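Local coordinates for PAXT-1 (Caenorhabditis elegans, PDB 5FIR), which partners the exoribonuclease xrn-2 through its XTBD domain, stabilising the enzyme and promoting its activity, and so takes part in the turnover of mature microRNAs, at residues E8-E13 with F29-Y34; E24-F29 with C44-F49. All coordinates share one frame; numbering follows the deposited sequence.

From the N terminus, helix 6-11 and the turn after it run through 8-13, and contact 1 closes the first long loop by bringing this segment against 29-34, in the C-terminal part of helix 20-33 and just beyond. Before that part is reached the chain passes through 24-29, which contact 2 pairs with 44-49 on helix 39-55, closing a second loop of similar length. The segments therefore alternate along the chain, and the two contacts cross, sharing Phe29. Helix 20-33 takes part in both: contact 1 sets the N-terminal helix on it, contact 2 the long third helix. Met30 packing on Ser46 and Val10 on Lys27 join the two directly.

Contact 1 (E8-E13 with F29-Y34); sequences EDVEAE and FMLAHY
Tyr34 reaches back to Asp9 with its hydroxyl, OH donating to OD2 at 2.8 Å in the one hydrogen bond between 8-13 and 29-34. The two side chains cross at about a right angle, with Asp9 OD2 at the edge of the ring near its plane and the carboxylate turned 64° from the ring. OD2 is met on its anti side, 25° out of the carboxylate plane. Next to this polar pair Val10 packs against the second helix. Its CG2 lies 3.8 Å from Leu31 CD2 and 4.3 Å from Tyr34 CD1, while CG1 rests on Met30 CB at 4.0 Å. With CG1 anti to the backbone N (chi1 173°), both methyls are directed at the second helix, and the CA atoms of Val10 and Met30 come within 6.6 Å. Met30, a selenomethionine in this crystal, bends at chi3, and Glu13 crosses its end at about a right angle, Glu13 CG lying 3.7 Å from Met30 CE and Glu13 CB beside Met30 SE. A phenylalanine in place of Tyr34 would probably leave Asp9 OD2 without this hydroxyl donor. Arg4 makes a long, weak ion pair with the same oxygen. The pattern is that of an apolar helix-helix seam with a polar link at one end, here joining helix 6-11 to helix 20-33 within the XTBD domain. Val10 also touches Trp23 and Lys27, and helix 39-55 meets both segments, Met30 touching its Leu42 and Ser46 and Glu13 its Gln43.

Contact 2 (E24-F29 with C44-F49); sequences ELRKAF and CLSQLF
Phe29 places its CD2 over one face of the Phe49 ring, offset toward the rim. The planes are close to parallel, 26° apart, but slid so far that the rings barely overlap, with centroids separated by 4.8 Å. Instead, Phe49 CB stands over the face of Phe29, 3.9 Å from its centroid, in a CH-pi contact. Phe29 CG is anti to the backbone N (chi1 -174°), which directs the ring at the opposing helix; there Phe29 CD1 lies 3.7 Å from Ser46 CA and CE1 comes up to Leu45 CB. From the preceding turn Leu25 adds its CD2 to Phe49 CE2 at 3.7 Å, its side chain at about a right angle to that of Phe49. Two successive helices of the all-helical XTBD domain, the part of PAXT-1 required for binding xrn-2, meet here at its centre, their local axes 9.4 Å apart and running at 137° to each other. Beside the aromatic core the contact turns polar. Arg26 bends at chi2 and chi3, and its NH1 makes a weak hydrogen bond of 3.3 Å to Ser46 OG, which lies at the edge of the guanidinium; Gln47 OE1 sits over one face, 3.3 Å from Arg26 CD. The stronger polar partners lie elsewhere: Arg26 NE forms a salt bridge with Glu18, and Ser46 OG is bonded to Gln43 O. Helix 61-71 adds Ile67 and Met70 to the surroundings of Phe29, while Cys44, Gln47 and Leu48 pack against a neighbouring protein chain, probably xrn-2, the last two meeting acidic side chains there.

Contact 1 (E8-E13 with F29-Y34)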
loop_
_atom_site.group_PDB
_atom_site.type_symbol
_atom_site.label_atom_id
_atom_site.label_comp_id
_atom_site.label_asym_id
_atom_site.label_seq_id
_atom_site.Cartn_x
_atom_site.Cartn_y
_atom_site.Cartn_z
ATOM N N GLU B 8 -16.241 -31.873 16.941
ATOM C CA GLU B 8 -15.172 -31.712 15.956
ATOM C C GLU B 8 -15.473 -30.587 14.963
ATOM O O GLU B 8 -14.544 -29.930 14.461
ATOM C CB GLU B 8 -14.939 -33.023 15.211
ATOM C CG GLU B 8 -13.835 -32.938 14.168
ATOM C CD GLU B 8 -14.220 -33.595 12.865
ATOM O OE1 GLU B 8 -15.309 -33.280 12.331
ATOM O OE2 GLU B 8 -13.433 -34.435 12.385
ATOM N N ASP B 9 -16.756 -30.365 14.658
ATOM C CA ASP B 9 -17.118 -29.258 13.785
ATOM C C ASP B 9 -16.686 -27.946 14.403
ATOM O O ASP B 9 -16.016 -27.141 13.754
ATOM C CB ASP B 9 -18.618 -29.250 13.510
ATOM C CG ASP B 9 -18.959 -29.811 12.139
ATOM O OD1 ASP B 9 -18.046 -30.371 11.481
ATOM O OD2 ASP B 9 -20.129 -29.660 11.708
ATOM N N VAL B 10 -17.028 -27.727 15.676
ATOM C CA VAL B 10 -16.668 -26.467 16.321
ATOM C C VAL B 10 -15.155 -26.329 16.380
ATOM O O VAL B 10 -14.597 -25.261 16.073
ATOM C CB VAL B 10 -17.307 -26.382 17.720
ATOM C CG1 VAL B 10 -16.813 -25.160 18.500
ATOM C CG2 VAL B 10 -18.819 -26.324 17.585
ATOM N N GLU B 11 -14.460 -27.432 16.678
ATOM C CA GLU B 11 -13.013 -27.359 16.844
ATOM C C GLU B 11 -12.333 -26.960 15.543
ATOM O O GLU B 11 -11.284 -26.310 15.574
ATOM C CB GLU B 11 -12.464 -28.693 17.339
ATOM C CG GLU B 11 -11.352 -28.556 18.360
ATOM C CD GLU B 11 -11.873 -28.050 19.716
ATOM O OE1 GLU B 11 -12.862 -28.617 20.237
ATOM O OE2 GLU B 11 -11.277 -27.108 20.282
ATOM N N ALA B 12 -12.920 -27.323 14.395
ATOM C CA ALA B 12 -12.347 -26.948 13.108
ATOM C C ALA B 12 -12.551 -25.468 12.778
ATOM O O ALA B 12 -12.008 -24.998 11.770
ATOM C CB ALA B 12 -12.941 -27.823 12.005
ATOM N N GLU B 13 -13.298 -24.724 13.609
ATOM C CA GLU B 13 -13.492 -23.296 13.397
ATOM C C GLU B 13 -12.385 -22.455 14.014
ATOM O O GLU B 13 -12.299 -21.259 13.711
ATOM C CB GLU B 13 -14.838 -22.843 13.956
ATOM C CG GLU B 13 -15.964 -23.097 12.985
ATOM C CD GLU B 13 -15.783 -22.285 11.701
ATOM O OE1 GLU B 13 -15.366 -21.092 11.760
ATOM O OE2 GLU B 13 -16.041 -22.865 10.622
ATOM N N PHE B 29 -19.842 -20.171 22.577
ATOM C CA PHE B 29 -20.953 -19.592 21.837
ATOM C C PHE B 29 -21.388 -20.505 20.701
ATOM O O PHE B 29 -22.590 -20.712 20.485
ATOM C CB PHE B 29 -20.572 -18.208 21.320
ATOM C CG PHE B 29 -21.698 -17.470 20.666
ATOM C CD1 PHE B 29 -22.152 -17.834 19.407
ATOM C CD2 PHE B 29 -22.289 -16.403 21.289
ATOM C CE1 PHE B 29 -23.180 -17.156 18.801
ATOM C CE2 PHE B 29 -23.317 -15.716 20.680
ATOM C CZ PHE B 29 -23.764 -16.092 19.436
HETATM N N MSE B 30 -20.437 -21.042 19.955
HETATM C CA MSE B 30 -20.785 -21.913 18.861
HETATM C C MSE B 30 -21.462 -23.159 19.405
HETATM O O MSE B 30 -22.391 -23.670 18.781
HETATM C CB MSE B 30 -19.555 -22.265 18.040
HETATM C CG MSE B 30 -18.813 -21.053 17.591
HETATM SE SE MSE B 30 -17.636 -21.328 16.082
HETATM C CE MSE B 30 -18.903 -21.664 14.622
ATOM N N LEU B 31 -21.023 -23.633 20.581
ATOM C CA LEU B 31 -21.623 -24.845 21.147
ATOM C C LEU B 31 -23.025 -24.598 21.678
ATOM O O LEU B 31 -23.883 -25.486 21.589
ATOM C CB LEU B 31 -20.752 -25.431 22.259
ATOM C CG LEU B 31 -19.462 -26.126 21.815
ATOM C CD1 LEU B 31 -18.472 -26.316 22.963
ATOM C CD2 LEU B 31 -19.794 -27.455 21.133
ATOM N N ALA B 32 -23.276 -23.409 22.232
ATOM C CA ALA B 32 -24.590 -23.100 22.788
ATOM C C ALA B 32 -25.676 -22.949 21.722
ATOM O O ALA B 32 -26.851 -23.186 22.012
ATOM C CB ALA B 32 -24.501 -21.818 23.622
ATOM N N HIS B 33 -25.315 -22.642 20.475
ATOM C CA HIS B 33 -26.315 -22.380 19.451
ATOM C C HIS B 33 -26.147 -23.246 18.210
ATOM O O HIS B 33 -26.926 -23.099 17.265
ATOM C CB HIS B 33 -26.280 -20.906 19.050
ATOM C CG HIS B 33 -26.426 -19.951 20.200
ATOM N ND1 HIS B 33 -27.645 -19.669 20.780
ATOM C CD2 HIS B 33 -25.519 -19.173 20.839
ATOM C CE1 HIS B 33 -27.480 -18.771 21.735
ATOM N NE2 HIS B 33 -26.200 -18.452 21.790
ATOM N N TYR B 34 -25.215 -24.200 18.235
ATOM C CA TYR B 34 -24.956 -25.090 17.107
ATOM C C TYR B 34 -26.217 -25.638 16.445
ATOM O O TYR B 34 -26.381 -25.557 15.226
ATOM C CB TYR B 34 -24.074 -26.245 17.595
ATOM C CG TYR B 34 -23.619 -27.146 16.482
ATOM C CD1 TYR B 34 -22.611 -26.753 15.615
ATOM C CD2 TYR B 34 -24.218 -28.382 16.278
ATOM C CE1 TYR B 34 -22.204 -27.569 14.581
ATOM C CE2 TYR B 34 -23.818 -29.207 15.254
ATOM C CZ TYR B 34 -22.810 -28.796 14.406
ATOM O OH TYR B 34 -22.401 -29.614 13.378
#

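Contact 2 (E24-F29 with C44-F49)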
loop_
_atom_site.group_PDB
_atom_site.type_symbol
_atom_site.label_atom_id
_atom_site.label_comp_id
_atom_site.label_asym_id
_atom_site.label_seq_id
_atom_site.Cartn_x
_atom_site.Cartn_y
_atom_site.Cartn_z
ATOM N N GLU B 24 -11.849 -20.228 23.699
ATOM C CA GLU B 24 -12.873 -20.847 24.531
ATOM C C GLU B 24 -14.157 -20.026 24.517
ATOM O O GLU B 24 -15.257 -20.585 24.481
ATOM C CB GLU B 24 -12.358 -21.037 25.966
ATOM C CG GLU B 24 -11.287 -22.138 26.150
ATOM C CD GLU B 24 -11.828 -23.566 25.992
ATOM O OE1 GLU B 24 -12.928 -23.860 26.514
ATOM O OE2 GLU B 24 -11.146 -24.394 25.345
ATOM N N LEU B 25 -14.046 -18.703 24.474
ATOM C CA LEU B 25 -15.264 -17.918 24.399
ATOM C C LEU B 25 -15.993 -18.176 23.092
ATOM O O LEU B 25 -17.211 -18.388 23.083
ATOM C CB LEU B 25 -14.936 -16.439 24.529
ATOM C CG LEU B 25 -15.672 -15.742 25.672
ATOM C CD1 LEU B 25 -14.718 -15.521 26.836
ATOM C CD2 LEU B 25 -16.327 -14.431 25.211
ATOM N N ARG B 26 -15.259 -18.217 21.979
ATOM C CA ARG B 26 -15.882 -18.551 20.701
ATOM C C ARG B 26 -16.415 -19.978 20.703
ATOM O O ARG B 26 -17.503 -20.238 20.177
ATOM C CB ARG B 26 -14.893 -18.348 19.549
ATOM C CG ARG B 26 -15.020 -17.020 18.834
ATOM C CD ARG B 26 -15.134 -17.194 17.340
ATOM N NE ARG B 26 -14.074 -18.007 16.753
ATOM C CZ ARG B 26 -14.201 -18.627 15.581
ATOM N NH1 ARG B 26 -15.335 -18.495 14.894
ATOM N NH2 ARG B 26 -13.204 -19.368 15.093
ATOM N N LYS B 27 -15.660 -20.917 21.281
ATOM C CA LYS B 27 -16.113 -22.302 21.314
ATOM C C LYS B 27 -17.474 -22.407 21.998
ATOM O O LYS B 27 -18.412 -23.022 21.465
ATOM C CB LYS B 27 -15.086 -23.184 22.031
ATOM C CG LYS B 27 -15.386 -24.674 21.890
ATOM C CD LYS B 27 -14.637 -25.552 22.909
ATOM C CE LYS B 27 -13.177 -25.774 22.574
ATOM N NZ LYS B 27 -12.523 -26.535 23.676
ATOM N N ALA B 28 -17.600 -21.781 23.173
ATOM C CA ALA B 28 -18.812 -21.898 23.976
ATOM C C ALA B 28 -20.029 -21.285 23.285
ATOM O O ALA B 28 -21.152 -21.788 23.423
ATOM C CB ALA B 28 -18.577 -21.261 25.340
ATOM N N PHE B 29 -19.842 -20.171 22.577
ATOM C CA PHE B 29 -20.953 -19.592 21.837
ATOM C C PHE B 29 -21.388 -20.505 20.701
ATOM O O PHE B 29 -22.590 -20.712 20.485
ATOM C CB PHE B 29 -20.572 -18.208 21.320
ATOM C CG PHE B 29 -21.698 -17.470 20.666
ATOM C CD1 PHE B 29 -22.152 -17.834 19.407
ATOM C CD2 PHE B 29 -22.289 -16.403 21.289
ATOM C CE1 PHE B 29 -23.180 -17.156 18.801
ATOM C CE2 PHE B 29 -23.317 -15.716 20.680
ATOM C CZ PHE B 29 -23.764 -16.092 19.436
ATOM N N CYS B 44 -20.845 -16.425 11.500
ATOM C CA CYS B 44 -21.057 -14.991 11.514
ATOM C C CYS B 44 -21.435 -14.551 12.909
ATOM O O CYS B 44 -20.790 -13.677 13.500
ATOM C CB CYS B 44 -22.139 -14.620 10.518
ATOM S SG CYS B 44 -22.631 -12.914 10.645
ATOM N N LEU B 45 -22.468 -15.180 13.462
ATOM C CA LEU B 45 -22.958 -14.804 14.777
ATOM C C LEU B 45 -21.895 -15.017 15.840
ATOM O O LEU B 45 -21.761 -14.208 16.761
ATOM C CB LEU B 45 -24.201 -15.609 15.091
ATOM C CG LEU B 45 -25.339 -15.255 14.162
ATOM C CD1 LEU B 45 -26.360 -16.365 14.137
ATOM C CD2 LEU B 45 -25.948 -13.984 14.676
ATOM N N SER B 46 -21.090 -16.070 15.710
ATOM C CA SER B 46 -20.071 -16.281 16.727
ATOM C C SER B 46 -19.011 -15.197 16.651
ATOM O O SER B 46 -18.557 -14.679 17.682
ATOM C CB SER B 46 -19.428 -17.656 16.575
ATOM O OG SER B 46 -18.479 -17.709 15.532
ATOM N N GLN B 47 -18.615 -14.829 15.433
ATOM C CA GLN B 47 -17.665 -13.737 15.287
ATOM C C GLN B 47 -18.268 -12.419 15.740
ATOM O O GLN B 47 -17.585 -11.577 16.335
ATOM C CB GLN B 47 -17.182 -13.664 13.853
ATOM C CG GLN B 47 -16.041 -14.582 13.641
ATOM C CD GLN B 47 -14.854 -14.113 14.427
ATOM O OE1 GLN B 47 -14.206 -14.897 15.118
ATOM N NE2 GLN B 47 -14.591 -12.811 14.373
ATOM N N LEU B 48 -19.550 -12.239 15.482
ATOM C CA LEU B 48 -20.226 -11.038 15.926
ATOM C C LEU B 48 -20.152 -10.921 17.441
ATOM O O LEU B 48 -19.832 -9.857 17.985
ATOM C CB LEU B 48 -21.653 -11.117 15.413
ATOM C CG LEU B 48 -22.594 -9.955 15.308
ATOM C CD1 LEU B 48 -21.951 -8.902 14.466
ATOM C CD2 LEU B 48 -23.743 -10.532 14.557
ATOM N N PHE B 49 -20.357 -12.041 18.135
ATOM C CA PHE B 49 -20.317 -12.060 19.593
ATOM C C PHE B 49 -18.957 -11.628 20.110
ATOM O O PHE B 49 -18.855 -10.678 20.884
ATOM C CB PHE B 49 -20.673 -13.459 20.091
ATOM C CG PHE B 49 -20.430 -13.681 21.556
ATOM C CD1 PHE B 49 -21.088 -12.907 22.514
ATOM C CD2 PHE B 49 -19.621 -14.721 21.986
ATOM C CE1 PHE B 49 -20.901 -13.125 23.870
ATOM C CE2 PHE B 49 -19.429 -14.953 23.336
ATOM C CZ PHE B 49 -20.073 -14.153 24.283
#